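Long-range contacts in alpha-1,3-glucanase (Bacillus circulans, PDB 5ZRU), which probably hydrolyses alpha-1,3-linked glucan, and is represented here by the catalytic portion of a longer, multidomain, probably carbohydrate-binding protein: residues A[42-48]-A[132-137]; A[287-291]-A[349-353]; A[352-358]-A[377-383]. One frame throughout, in Å; residues are numbered along the deposited sequence.

In the fold
Contact 1 lies in catalytic domain D1, while contacts 2 and 3 belong to D2, which is consistent with the right-handed parallel beta-helix of the pectate-lyase-like clan. The two domains meet where contacts 1 and 2 touch: Phe135 CE2 of contact 1 packs 3.7 Å from Leu350 CD2 of contact 2, although the contact centres are 17 Å apart. Contacts 2 and 3, with centres 15 Å apart, share Asp352 and Gly353, so the chain passes directly from a loop into a strand. Asp352 binds a calcium ion together with Asp375. Contact 1 is more remote from contact 3, about 10 Å away at the nearest atoms.

Contact 1: A[42-48]-A[132-137]; sequences QALTASE and RPLFRF
Gln42 uses its side chain to meet Arg132 and its backbone to meet Arg136, tying the loop between strands 33-36 and 53-57 to the start of strand 132-144. Both belong to D1, whose antiparallel sheets are consistent with the beta-sandwich of its galactose-binding-like clan. The Gln42 chain runs extended beyond CG (chi2 174°), carrying OE1 to within 3.0 Å of Arg132 NH1. That donor stands above the amide plane, and a water bonded to OE1 and Arg132 NH2 adds a second link. The carbonyl Gln42 O is gripped end-on by two nitrogens, Arg136 NH2 at 2.8 Å and Arg136 NH1 at 3.0 Å, both on the same face of its plane. Leu44 O, which accepts from Ser47 N and OG, lies over one face of the Arg136 guanidinium, offset toward its rim; Pro133 O lies over the centre of the other. Thr45 serves both neighbours. Its OG1 shares a water with Arg136 NH1, its CG2 methyl rests 3.8 Å from Phe137 CE1, and its carbonyl oxygen lies at the edge of that ring, in its plane. Glu48 closes the segment with a charge that probably balances buried Arg136, and its CB packs on Phe137. One carboxylate oxygen does most of the work: Glu48 OE2 takes Arg136 N at 3.1 Å from above the carboxylate plane, while its anti lone pair receives Arg136 NE at 2.7 Å in a nearly straight salt bridge (163°).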
loop_
_atom_site.group_PDB
_atom_site.type_symbol
_atom_site.label_atom_id
_atom_site.label_comp_id
_atom_site.label_asym_id
_atom_site.label_seq_id
_atom_site.Cartn_x
_atom_site.Cartn_y
_atom_site.Cartn_z
ATOM N N GLN A 42 -6.710 18.934 1.011
ATOM C CA GLN A 42 -7.178 17.750 0.295
ATOM C C GLN A 42 -8.217 18.067 -0.768
ATOM O O GLN A 42 -8.594 17.169 -1.531
ATOM C CB GLN A 42 -7.736 16.719 1.279
ATOM C CG GLN A 42 -6.644 16.165 2.187
ATOM C CD GLN A 42 -7.179 15.249 3.260
ATOM O OE1 GLN A 42 -7.967 14.348 2.980
ATOM N NE2 GLN A 42 -6.759 15.481 4.502
ATOM N N ALA A 43 -8.681 19.316 -0.844
ATOM C CA ALA A 43 -9.492 19.707 -1.986
ATOM C C ALA A 43 -8.685 19.695 -3.278
ATOM O O ALA A 43 -9.276 19.595 -4.357
ATOM C CB ALA A 43 -10.099 21.092 -1.763
ATOM N N LEU A 44 -7.358 19.784 -3.190
ATOM C CA LEU A 44 -6.495 19.870 -4.366
ATOM C C LEU A 44 -5.983 18.488 -4.745
ATOM O O LEU A 44 -5.486 17.750 -3.888
ATOM C CB LEU A 44 -5.306 20.796 -4.101
ATOM C CG LEU A 44 -5.611 22.239 -3.706
ATOM C CD1 LEU A 44 -4.346 22.924 -3.208
ATOM C CD2 LEU A 44 -6.202 22.981 -4.899
ATOM N N THR A 45 -6.093 18.151 -6.035
ATOM C CA THR A 45 -5.561 16.879 -6.521
ATOM C C THR A 45 -4.101 16.702 -6.120
ATOM O O THR A 45 -3.661 15.590 -5.783
ATOM C CB THR A 45 -5.726 16.808 -8.046
ATOM O OG1 THR A 45 -7.120 16.886 -8.375
ATOM C CG2 THR A 45 -5.148 15.496 -8.611
ATOM N N ALA A 46 -3.340 17.801 -6.094
ATOM C CA ALA A 46 -1.921 17.705 -5.785
ATOM C C ALA A 46 -1.647 17.239 -4.354
ATOM O O ALA A 46 -0.519 16.823 -4.069
ATOM C CB ALA A 46 -1.240 19.053 -6.036
ATOM N N SER A 47 -2.638 17.283 -3.451
ATOM C CA SER A 47 -2.423 16.757 -2.100
ATOM C C SER A 47 -2.086 15.272 -2.107
ATOM O O SER A 47 -1.483 14.775 -1.141
ATOM C CB SER A 47 -3.655 16.981 -1.214
ATOM O OG SER A 47 -4.775 16.240 -1.683
ATOM N N GLU A 48 -2.459 14.550 -3.163
ATOM C CA GLU A 48 -2.149 13.132 -3.267
ATOM C C GLU A 48 -0.969 12.830 -4.187
ATOM O O GLU A 48 -0.661 11.653 -4.403
ATOM C CB GLU A 48 -3.381 12.356 -3.751
ATOM C CG GLU A 48 -4.525 12.309 -2.745
ATOM C CD GLU A 48 -5.602 11.351 -3.190
ATOM O OE1 GLU A 48 -5.480 10.130 -2.926
ATOM O OE2 GLU A 48 -6.555 11.809 -3.839
ATOM N N ARG A 132 -16.324 14.129 -1.225
ATOM C CA ARG A 132 -15.062 14.679 -1.718
ATOM C C ARG A 132 -14.119 13.562 -2.177
ATOM O O ARG A 132 -14.135 12.458 -1.629
ATOM C CB ARG A 132 -14.379 15.520 -0.641
ATOM C CG ARG A 132 -13.911 14.748 0.594
ATOM C CD ARG A 132 -13.319 15.719 1.602
ATOM N NE ARG A 132 -12.909 15.083 2.848
ATOM C CZ ARG A 132 -11.694 14.588 3.065
ATOM N NH1 ARG A 132 -10.773 14.647 2.108
ATOM N NH2 ARG A 132 -11.395 14.048 4.241
ATOM N N PRO A 133 -13.287 13.827 -3.185
ATOM C CA PRO A 133 -12.495 12.751 -3.797
ATOM C C PRO A 133 -11.185 12.467 -3.076
ATOM O O PRO A 133 -10.496 13.377 -2.603
ATOM C CB PRO A 133 -12.224 13.288 -5.209
ATOM C CG PRO A 133 -12.116 14.773 -4.997
ATOM C CD PRO A 133 -13.202 15.076 -3.964
ATOM N N LEU A 134 -10.858 11.174 -3.001
ATOM C CA LEU A 134 -9.519 10.661 -2.735
ATOM C C LEU A 134 -9.250 9.548 -3.745
ATOM O O LEU A 134 -10.085 9.272 -4.616
ATOM C CB LEU A 134 -9.377 10.166 -1.285
ATOM C CG LEU A 134 -9.500 11.239 -0.193
ATOM C CD1 LEU A 134 -9.472 10.581 1.201
ATOM C CD2 LEU A 134 -8.389 12.261 -0.311
ATOM N N PHE A 135 -8.078 8.907 -3.645
ATOM C CA PHE A 135 -7.648 7.930 -4.658
ATOM C C PHE A 135 -7.614 8.588 -6.042
ATOM O O PHE A 135 -8.059 8.015 -7.034
ATOM C CB PHE A 135 -8.571 6.695 -4.653
ATOM C CG PHE A 135 -7.995 5.448 -5.330
ATOM C CD1 PHE A 135 -6.738 5.445 -5.923
ATOM C CD2 PHE A 135 -8.742 4.277 -5.359
ATOM C CE1 PHE A 135 -6.239 4.282 -6.542
ATOM C CE2 PHE A 135 -8.252 3.115 -5.962
ATOM C CZ PHE A 135 -6.999 3.121 -6.562
ATOM N N ARG A 136 -7.093 9.817 -6.113
ATOM C CA ARG A 136 -7.074 10.508 -7.398
ATOM C C ARG A 136 -5.934 10.053 -8.303
ATOM O O ARG A 136 -5.983 10.314 -9.511
ATOM C CB ARG A 136 -7.022 12.024 -7.168
ATOM C CG ARG A 136 -8.373 12.575 -6.685
ATOM C CD ARG A 136 -8.273 14.021 -6.190
ATOM N NE ARG A 136 -7.707 14.050 -4.845
ATOM C CZ ARG A 136 -7.908 15.027 -3.965
ATOM N NH1 ARG A 136 -8.658 16.080 -4.284
ATOM N NH2 ARG A 136 -7.373 14.935 -2.759
ATOM N N PHE A 137 -4.917 9.375 -7.761
ATOM C CA PHE A 137 -3.803 8.896 -8.565
ATOM C C PHE A 137 -3.858 7.377 -8.715
ATOM O O PHE A 137 -4.469 6.664 -7.913
ATOM C CB PHE A 137 -2.457 9.336 -7.964
ATOM C CG PHE A 137 -2.126 10.789 -8.216
ATOM C CD1 PHE A 137 -2.649 11.789 -7.401
ATOM C CD2 PHE A 137 -1.304 11.151 -9.277
ATOM C CE1 PHE A 137 -2.355 13.137 -7.638
ATOM C CE2 PHE A 137 -1.002 12.497 -9.534
ATOM C CZ PHE A 137 -1.522 13.491 -8.713
HETATM O O HOH W 1 -8.985 12.475 4.750
HETATM O O HOH W 2 -10.775 15.450 -0.907
HETATM O O HOH W 3 -9.418 17.150 -6.843
HETATM O O HOH W 4 -4.356 8.667 -5.025
#

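Contact 2: A[287-291]-A[349-353]; sequences NLRSR and NLADG. With CA (calcium ion), chain J; PE5 (3,6,9,12,15,18,21,24-octaoxahexacosan-1-ol), chain C.
Leu350 inserts its side chain beside the bend formed by Leu288, Arg289 and Ser290. Its CG stands anti to the carbonyl carbon (chi1 -69°), and the CD1 branch does the touching, 3.8 Å from Leu288 CD2 and 3.7 Å from the backbone nitrogen of Ser290. Leucine suits this place because its end forks: CD1 fills the bend, while CD2 turns to Phe135 of D1. No direct hydrogen bond joins the segments; the contact is one of shape. Ser290 turns its polar end elsewhere, to Asp126.

Arg291 runs past Leu350 in the opposite direction, its CG lying 3.7 Å from Leu350 CB. A bend at chi3 (69°) then folds the chain so that the guanidinium lies flat over Ala351. The methyl CB sits over the centre of one face, 3.5 Å from Arg291 CZ, and alanine is small enough to let the flat group settle this closely. At the edge, NH1 donates to a water 3.0 Å away; NH2 makes only a weak bond to a calcium-bound water displaced from the plane toward Ala351. Arg291 NH2 is 5.2 Å from Asp352 OD1, not in contact, and its charge probably offsets part of the negative charge of the carboxylates there. These loops between strands, consistent with the right-handed parallel beta-helix of the pectate-lyase-like clan, here flank the calcium site of Asp352 and Asp375.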
loop_
_atom_site.group_PDB
_atom_site.type_symbol
_atom_site.label_atom_id
_atom_site.label_comp_id
_atom_site.label_asym_id
_atom_site.label_seq_id
_atom_site.Cartn_x
_atom_site.Cartn_y
_atom_site.Cartn_z
ATOM N N ASN A 287 -10.786 -6.391 -11.981
ATOM C CA ASN A 287 -11.755 -5.532 -12.656
ATOM C C ASN A 287 -12.659 -4.857 -11.626
ATOM O O ASN A 287 -13.875 -4.726 -11.817
ATOM C CB ASN A 287 -12.591 -6.302 -13.681
ATOM C CG ASN A 287 -13.319 -5.373 -14.631
ATOM O OD1 ASN A 287 -12.948 -4.199 -14.753
ATOM N ND2 ASN A 287 -14.351 -5.880 -15.313
ATOM N N LEU A 288 -12.065 -4.395 -10.528
ATOM C CA LEU A 288 -12.810 -3.963 -9.352
ATOM C C LEU A 288 -12.739 -2.451 -9.186
ATOM O O LEU A 288 -11.644 -1.876 -9.186
ATOM C CB LEU A 288 -12.258 -4.651 -8.097
ATOM C CG LEU A 288 -12.996 -4.326 -6.800
ATOM C CD1 LEU A 288 -14.408 -4.918 -6.845
ATOM C CD2 LEU A 288 -12.218 -4.837 -5.594
ATOM N N ARG A 289 -13.908 -1.803 -9.029
ATOM C CA ARG A 289 -13.939 -0.363 -8.786
ATOM C C ARG A 289 -14.670 0.025 -7.511
ATOM O O ARG A 289 -14.812 1.226 -7.247
ATOM C CB ARG A 289 -14.580 0.382 -9.966
ATOM C CG ARG A 289 -15.996 -0.082 -10.309
ATOM C CD ARG A 289 -16.665 0.863 -11.327
ATOM N NE ARG A 289 -17.207 2.086 -10.730
ATOM C CZ ARG A 289 -18.398 2.166 -10.147
ATOM N NH1 ARG A 289 -19.169 1.087 -10.065
ATOM N NH2 ARG A 289 -18.813 3.320 -9.632
ATOM N N SER A 290 -15.128 -0.939 -6.712
ATOM C CA SER A 290 -15.882 -0.647 -5.500
ATOM C C SER A 290 -15.468 -1.579 -4.368
ATOM O O SER A 290 -15.159 -2.753 -4.588
ATOM C CB SER A 290 -17.397 -0.779 -5.747
ATOM O OG SER A 290 -18.130 -0.662 -4.532
ATOM N N ARG A 291 -15.489 -1.046 -3.145
ATOM C CA ARG A 291 -15.338 -1.857 -1.941
ATOM C C ARG A 291 -16.594 -2.633 -1.578
ATOM O O ARG A 291 -16.528 -3.495 -0.690
ATOM C CB ARG A 291 -14.961 -0.978 -0.741
ATOM C CG ARG A 291 -13.532 -0.501 -0.724
ATOM C CD ARG A 291 -13.175 0.114 0.633
ATOM N NE ARG A 291 -13.128 -0.883 1.702
ATOM C CZ ARG A 291 -12.722 -0.616 2.939
ATOM N NH1 ARG A 291 -12.331 0.613 3.253
ATOM N NH2 ARG A 291 -12.692 -1.571 3.858
ATOM N N ASN A 349 -4.771 -0.305 -4.100
ATOM C CA ASN A 349 -5.925 -1.077 -3.672
ATOM C C ASN A 349 -6.908 -0.169 -2.935
ATOM O O ASN A 349 -6.539 0.891 -2.405
ATOM C CB ASN A 349 -5.495 -2.251 -2.790
ATOM C CG ASN A 349 -4.507 -3.166 -3.492
ATOM O OD1 ASN A 349 -4.889 -3.954 -4.366
ATOM N ND2 ASN A 349 -3.219 -3.055 -3.126
ATOM N N LEU A 350 -8.180 -0.587 -2.944
ATOM C CA LEU A 350 -9.268 0.233 -2.410
ATOM C C LEU A 350 -9.275 0.284 -0.886
ATOM O O LEU A 350 -9.920 1.168 -0.311
ATOM C CB LEU A 350 -10.615 -0.296 -2.918
ATOM C CG LEU A 350 -10.834 -0.083 -4.418
ATOM C CD1 LEU A 350 -11.815 -1.082 -4.990
ATOM C CD2 LEU A 350 -11.314 1.358 -4.698
ATOM N N ALA A 351 -8.568 -0.632 -0.227
ATOM C CA ALA A 351 -8.458 -0.652 1.231
ATOM C C ALA A 351 -7.051 -1.108 1.625
ATOM O O ALA A 351 -6.085 -0.668 1.003
ATOM C CB ALA A 351 -9.533 -1.556 1.848
ATOM N N ASP A 352 -6.919 -1.988 2.628
ATOM C CA ASP A 352 -5.602 -2.320 3.180
ATOM C C ASP A 352 -4.654 -2.861 2.117
ATOM O O ASP A 352 -5.058 -3.618 1.232
ATOM C CB ASP A 352 -5.701 -3.391 4.275
ATOM C CG ASP A 352 -6.643 -3.015 5.390
ATOM O OD1 ASP A 352 -7.757 -2.555 5.076
ATOM O OD2 ASP A 352 -6.277 -3.231 6.569
ATOM N N GLY A 353 -3.370 -2.527 2.245
ATOM C CA GLY A 353 -2.365 -3.249 1.485
ATOM C C GLY A 353 -2.253 -4.700 1.932
ATOM O O GLY A 353 -2.439 -5.623 1.134
HETATM CA CA CA J . -8.368 -1.596 7.126
HETATM C C48 PE5 C . -10.383 -5.747 -17.690
HETATM C C50 PE5 C . -10.376 -4.570 -16.708
HETATM O O1 PE5 C . -10.817 -3.403 -17.351
HETATM C C1 PE5 C . -10.918 -2.276 -16.525
HETATM C C2 PE5 C . -11.210 -1.020 -17.352
HETATM O O2 PE5 C . -10.127 -0.748 -18.196
HETATM C C3 PE5 C . -10.318 0.289 -19.116
HETATM C C4 PE5 C . -9.077 0.420 -20.009
HETATM O O3 PE5 C . -7.937 0.626 -19.218
HETATM C C5 PE5 C . -6.733 0.853 -19.901
HETATM C C6 PE5 C . -5.613 -0.026 -19.325
HETATM O O4 PE5 C . -4.950 0.596 -18.254
HETATM C C7 PE5 C . -4.609 -0.235 -17.174
HETATM C C8 PE5 C . -3.826 -1.456 -17.662
HETATM O O5 PE5 C . -3.810 -2.426 -16.663
HETATM C C9 PE5 C . -3.357 -3.688 -17.073
HETATM C C10 PE5 C . -1.951 -3.901 -16.529
HETATM O O6 PE5 C . -1.094 -4.228 -17.582
HETATM C C11 PE5 C . 0.260 -3.999 -17.326
HETATM C C12 PE5 C . 1.063 -4.106 -18.615
HETATM O O7 PE5 C . 1.960 -5.159 -18.446
HETATM C C13 PE5 C . 3.235 -4.944 -18.977
HETATM C C14 PE5 C . 3.856 -6.303 -19.291
HETATM O O8 PE5 C . 2.840 -7.155 -19.740
HETATM C C15 PE5 C . 3.223 -8.477 -20.012
HETATM C C16 PE5 C . 3.008 -8.773 -21.503
HETATM O O52 PE5 C . 1.898 -9.606 -21.693
HETATM O O HOH W 5 -11.509 3.231 1.978
HETATM O O HOH W 6 -10.221 -2.265 5.956
HETATM O O HOH W 7 -9.698 -0.544 8.465
HETATM O O HOH W 8 -9.649 -3.327 7.890
HETATM O O HOH W 9 -6.869 -1.782 8.533
#

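Contact 3: A[352-358]-A[377-383]; sequences DGVNFAQ and GLAVWTS. With CA (calcium ion), chain J.
A chi1 of -163° turns the Asn355 side chain away from its own nitrogen and carries the amide across to strand 378-381, where OD1 weakly accepts Trp381 N at 3.4 Å and ND2 lies over the CB of Ala379. At the far end, Ser383 holds OG between its own nitrogen and carbonyl carbon (chi1 58°), which directs the hydroxyl to Gln358 OE1, 2.6 Å away and on a lone pair in the amide plane. Gln358 NE2 is taken up by the carbonyls of Asp327 and Val385.

Between these groups, strands 354-357 and 378-381 run parallel, their axes 17° apart, as expected of neighbouring coils of the beta-helix of this clan. Val354 N to Gly377 O, Ala379 N to Val354 O and Phe356 N to Ala379 O bond at 2.8 to 2.9 Å. Val354 and Leu378 pack their branched side chains on one face, which suits the apolar interior where both touch Val365. Gly353 suits its place because a side chain there would strike Gly377 O. Asn355 and Ala379 occupy the other face, beside the metal.

Asp352 grasps calcium through OD1 at 2.3 Å and, less closely, OD2 at 2.7 Å; Asp375 and four waters complete the site. Asn355 ND2 also donates to OD2, from above the carboxylate plane. Weakly bonded to Trp381 N, which it shares with Phe356 O, this second-shell asparagine probably fixes the carboxylate's rotation.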
loop_
_atom_site.group_PDB
_atom_site.type_symbol
_atom_site.label_atom_id
_atom_site.label_comp_id
_atom_site.label_asym_id
_atom_site.label_seq_id
_atom_site.Cartn_x
_atom_site.Cartn_y
_atom_site.Cartn_z
ATOM N N ASP A 352 -6.919 -1.988 2.628
ATOM C CA ASP A 352 -5.602 -2.320 3.180
ATOM C C ASP A 352 -4.654 -2.861 2.117
ATOM O O ASP A 352 -5.058 -3.618 1.232
ATOM C CB ASP A 352 -5.701 -3.391 4.275
ATOM C CG ASP A 352 -6.643 -3.015 5.390
ATOM O OD1 ASP A 352 -7.757 -2.555 5.076
ATOM O OD2 ASP A 352 -6.277 -3.231 6.569
ATOM N N GLY A 353 -3.370 -2.527 2.245
ATOM C CA GLY A 353 -2.365 -3.249 1.485
ATOM C C GLY A 353 -2.253 -4.700 1.932
ATOM O O GLY A 353 -2.439 -5.623 1.134
ATOM N N VAL A 354 -1.963 -4.915 3.214
ATOM C CA VAL A 354 -1.885 -6.249 3.809
ATOM C C VAL A 354 -2.519 -6.175 5.187
ATOM O O VAL A 354 -2.176 -5.291 5.981
ATOM C CB VAL A 354 -0.438 -6.766 3.958
ATOM C CG1 VAL A 354 -0.435 -8.168 4.648
ATOM C CG2 VAL A 354 0.283 -6.825 2.619
ATOM N N ASN A 355 -3.421 -7.104 5.486
ATOM C CA ASN A 355 -3.919 -7.250 6.847
ATOM C C ASN A 355 -3.674 -8.675 7.323
ATOM O O ASN A 355 -4.143 -9.634 6.699
ATOM C CB ASN A 355 -5.402 -6.881 6.936
ATOM C CG ASN A 355 -5.848 -6.627 8.368
ATOM O OD1 ASN A 355 -5.623 -7.447 9.263
ATOM N ND2 ASN A 355 -6.461 -5.473 8.595
ATOM N N PHE A 356 -2.924 -8.804 8.417
ATOM C CA PHE A 356 -2.739 -10.064 9.143
ATOM C C PHE A 356 -3.839 -10.161 10.197
ATOM O O PHE A 356 -3.727 -9.567 11.270
ATOM C CB PHE A 356 -1.366 -10.099 9.809
ATOM C CG PHE A 356 -0.208 -10.285 8.855
ATOM C CD1 PHE A 356 -0.409 -10.774 7.570
ATOM C CD2 PHE A 356 1.093 -9.978 9.260
ATOM C CE1 PHE A 356 0.679 -10.955 6.695
ATOM C CE2 PHE A 356 2.178 -10.166 8.398
ATOM C CZ PHE A 356 1.966 -10.661 7.111
ATOM N N ALA A 357 -4.900 -10.915 9.913
ATOM C CA ALA A 357 -6.077 -10.938 10.779
ATOM C C ALA A 357 -6.311 -12.345 11.326
ATOM O O ALA A 357 -5.599 -13.294 10.991
ATOM C CB ALA A 357 -7.315 -10.439 10.024
ATOM N N GLN A 358 -7.317 -12.472 12.195
ATOM C CA GLN A 358 -7.807 -13.794 12.616
ATOM C C GLN A 358 -6.695 -14.670 13.190
ATOM O O GLN A 358 -6.618 -15.871 12.905
ATOM C CB GLN A 358 -8.492 -14.509 11.447
ATOM C CG GLN A 358 -9.887 -13.993 11.157
ATOM C CD GLN A 358 -10.820 -14.294 12.304
ATOM O OE1 GLN A 358 -11.016 -13.465 13.196
ATOM N NE2 GLN A 358 -11.391 -15.495 12.299
ATOM N N GLY A 377 -1.839 0.606 5.297
ATOM C CA GLY A 377 -0.933 -0.021 4.348
ATOM C C GLY A 377 -0.607 -1.438 4.776
ATOM O O GLY A 377 -0.822 -2.398 4.033
ATOM N N LEU A 378 -0.107 -1.567 6.000
ATOM C CA LEU A 378 0.194 -2.853 6.617
ATOM C C LEU A 378 -0.455 -2.862 7.992
ATOM O O LEU A 378 -0.182 -1.978 8.810
ATOM C CB LEU A 378 1.708 -3.069 6.736
ATOM C CG LEU A 378 2.541 -2.907 5.455
ATOM C CD1 LEU A 378 4.021 -3.009 5.793
ATOM C CD2 LEU A 378 2.153 -3.948 4.398
ATOM N N ALA A 379 -1.300 -3.851 8.253
ATOM C CA ALA A 379 -2.052 -3.854 9.500
ATOM C C ALA A 379 -2.081 -5.242 10.118
ATOM O O ALA A 379 -2.118 -6.250 9.408
ATOM C CB ALA A 379 -3.494 -3.379 9.281
ATOM N N VAL A 380 -2.111 -5.278 11.455
ATOM C CA VAL A 380 -2.435 -6.483 12.217
ATOM C C VAL A 380 -3.745 -6.224 12.955
ATOM O O VAL A 380 -3.774 -5.494 13.952
ATOM C CB VAL A 380 -1.328 -6.870 13.208
ATOM C CG1 VAL A 380 -1.756 -8.122 14.002
ATOM C CG2 VAL A 380 -0.038 -7.118 12.480
ATOM N N TRP A 381 -4.828 -6.821 12.484
ATOM C CA TRP A 381 -6.110 -6.758 13.190
ATOM C C TRP A 381 -6.314 -8.107 13.876
ATOM O O TRP A 381 -6.661 -9.100 13.231
ATOM C CB TRP A 381 -7.244 -6.427 12.226
ATOM C CG TRP A 381 -8.613 -6.489 12.863
ATOM C CD1 TRP A 381 -8.903 -6.427 14.192
ATOM C CD2 TRP A 381 -9.861 -6.648 12.186
ATOM N NE1 TRP A 381 -10.258 -6.536 14.392
ATOM C CE2 TRP A 381 -10.873 -6.670 13.174
ATOM C CE3 TRP A 381 -10.225 -6.767 10.844
ATOM C CZ2 TRP A 381 -12.221 -6.815 12.859
ATOM C CZ3 TRP A 381 -11.570 -6.902 10.530
ATOM C CH2 TRP A 381 -12.552 -6.924 11.535
ATOM N N THR A 382 -6.115 -8.143 15.194
ATOM C CA THR A 382 -6.247 -9.389 15.953
ATOM C C THR A 382 -7.722 -9.641 16.284
ATOM O O THR A 382 -8.167 -9.577 17.433
ATOM C CB THR A 382 -5.376 -9.347 17.203
ATOM O OG1 THR A 382 -5.597 -8.116 17.892
ATOM C CG2 THR A 382 -3.887 -9.440 16.832
ATOM N N SER A 383 -8.482 -9.943 15.230
ATOM C CA SER A 383 -9.877 -10.340 15.355
ATOM C C SER A 383 -9.983 -11.754 15.926
ATOM O O SER A 383 -9.016 -12.520 15.943
ATOM C CB SER A 383 -10.573 -10.269 13.996
ATOM O OG SER A 383 -9.915 -11.090 13.041
HETATM CA CA CA J . -8.368 -1.596 7.126
HETATM O O HOH W 7 -9.698 -0.544 8.465
HETATM O O HOH W 8 -9.649 -3.327 7.890
HETATM O O HOH W 6 -10.221 -2.265 5.956
HETATM O O HOH W 9 -6.869 -1.782 8.533
#